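Local coordinates for protein racemase (Pseudovibrio sp. JE062, PDB 3MKC) that is a member of the mandelate racemase/muconate lactonizing enzyme family of the enolase superfamily, at residues D88-A93 / F105-I110. Residues are numbered along the deposited sequence; the frame is centred on the assembly and turned at random.
Sequences DAMYDA and FALSGI
Met-90 of helix 83-93 meets Leu-107 and Ile-110 of helix 102-122. The two helices form an antiparallel helix pair, with the short helix 95-98 in the connection, in the N-terminal capping domain of this enolase-superfamily protein. Their short segments run at 164° to each other, with axes 10.9 Å apart. At that spacing the backbones stay apart, and side chains fill the interface. No hydrogen bond crosses it.

The selenomethionine Met-90 leaves its helix extended at chi2, then turns at chi3 (-70°). This bend sets SE against Ile-110 and swings CE back toward Leu-107. SE faces both methyls of Ile-110, CG2 and CD1. It is 3.7 Å from Ile-110 CG2 and almost as close to the far end of the other branch, at 3.8 Å from Ile-110 CD1. Met-90 CE also touches Ile-110 CG2, and it lies 4.2 Å from Leu-107 CG.

Leu-107 meets the CE end of Met-90. Its CG is anti to the backbone N (chi1 -173°), and one methyl, CD1, reaches across to the opposing helix. CD1 rests against the backbone of Tyr-91, 4.0 Å from both Tyr-91 N and Tyr-91 CA. Leu-107 CD1 also comes to the edge of the Tyr-91 ring, near its plane. The Tyr-91 hydroxyl makes a weak hydrogen bond to Arg-100, and the ring lies nearly parallel to that of Trp-87.

Three of the four touching residues are buried. Beyond them, Ile-110 also touches Phe-17 of strand 12-22, which links the helix pair to the N-terminal strands, and Ile-71 in a loop. On the Tyr-91 side, the nearest side-chain approach is from Tyr-91 CB to Leu-107 CD1, at 4.1 Å.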
# COMPACT_ATOMS: atom_id res chain seq x y z
N ASP A 88 15.10 -0.20 -13.36
CA ASP A 88 16.53 -0.05 -13.14
C ASP A 88 17.08 1.20 -13.80
O ASP A 88 17.94 1.88 -13.23
CB ASP A 88 17.31 -1.27 -13.67
CG ASP A 88 17.13 -2.51 -12.81
OD1 ASP A 88 16.68 -2.39 -11.64
OD2 ASP A 88 17.44 -3.62 -13.29
N ALA A 89 16.59 1.49 -15.00
CA ALA A 89 17.06 2.65 -15.75
C ALA A 89 16.72 3.95 -15.04
O ALA A 89 17.55 4.85 -14.94
CB ALA A 89 16.46 2.64 -17.15
N MSE A 90 15.48 4.04 -14.56
CA MSE A 90 15.04 5.23 -13.86
C MSE A 90 15.80 5.38 -12.55
O MSE A 90 16.32 6.46 -12.23
CB MSE A 90 13.53 5.16 -13.57
CG MSE A 90 12.63 5.29 -14.80
SE MSE A 90 10.77 5.42 -14.31
CE MSE A 90 10.54 3.60 -13.71
N TYR A 91 15.87 4.29 -11.79
CA TYR A 91 16.57 4.31 -10.51
C TYR A 91 18.04 4.72 -10.66
O TYR A 91 18.52 5.60 -9.96
CB TYR A 91 16.51 2.93 -9.84
CG TYR A 91 17.08 2.92 -8.44
CD1 TYR A 91 16.29 3.23 -7.34
CD2 TYR A 91 18.43 2.61 -8.21
CE1 TYR A 91 16.82 3.23 -6.04
CE2 TYR A 91 18.97 2.62 -6.93
CZ TYR A 91 18.15 2.93 -5.85
OH TYR A 91 18.68 2.92 -4.57
N ASP A 92 18.74 4.06 -11.59
CA ASP A 92 20.15 4.36 -11.81
C ASP A 92 20.40 5.81 -12.17
O ASP A 92 21.38 6.41 -11.72
CB ASP A 92 20.70 3.47 -12.92
CG ASP A 92 22.16 3.75 -13.21
OD1 ASP A 92 23.01 3.47 -12.34
OD2 ASP A 92 22.46 4.26 -14.31
N ALA A 93 19.52 6.40 -12.97
CA ALA A 93 19.70 7.77 -13.43
C ALA A 93 19.29 8.86 -12.44
O ALA A 93 19.54 10.04 -12.68
CB ALA A 93 18.95 7.98 -14.75
N PHE A 105 8.71 7.83 -4.38
CA PHE A 105 7.25 7.83 -4.52
C PHE A 105 6.96 8.06 -6.01
O PHE A 105 6.09 7.41 -6.58
CB PHE A 105 6.59 8.96 -3.71
CG PHE A 105 6.96 8.98 -2.25
CD1 PHE A 105 7.66 7.93 -1.65
CD2 PHE A 105 6.61 10.08 -1.47
CE1 PHE A 105 8.01 7.98 -0.30
CE2 PHE A 105 6.95 10.14 -0.12
CZ PHE A 105 7.66 9.09 0.47
N ALA A 106 7.71 8.97 -6.62
CA ALA A 106 7.53 9.28 -8.03
C ALA A 106 7.83 8.06 -8.91
O ALA A 106 7.09 7.76 -9.84
CB ALA A 106 8.43 10.44 -8.42
N LEU A 107 8.92 7.37 -8.60
CA LEU A 107 9.29 6.20 -9.37
C LEU A 107 8.18 5.16 -9.22
O LEU A 107 7.80 4.50 -10.18
CB LEU A 107 10.63 5.64 -8.88
CG LEU A 107 11.29 4.49 -9.66
CD1 LEU A 107 12.75 4.41 -9.28
CD2 LEU A 107 10.58 3.17 -9.36
N SER A 108 7.65 5.03 -8.00
CA SER A 108 6.59 4.08 -7.69
C SER A 108 5.35 4.28 -8.58
O SER A 108 4.81 3.32 -9.13
CB SER A 108 6.18 4.22 -6.23
OG SER A 108 7.28 3.94 -5.37
N GLY A 109 4.91 5.52 -8.71
CA GLY A 109 3.74 5.80 -9.54
C GLY A 109 3.95 5.40 -10.98
O GLY A 109 3.04 4.88 -11.64
N ILE A 110 5.15 5.64 -11.50
CA ILE A 110 5.43 5.27 -12.88
C ILE A 110 5.45 3.75 -13.01
O ILE A 110 4.91 3.21 -13.97
CB ILE A 110 6.80 5.85 -13.35
CG1 ILE A 110 6.74 7.38 -13.31
CG2 ILE A 110 7.11 5.38 -14.76
CD1 ILE A 110 8.07 8.06 -13.64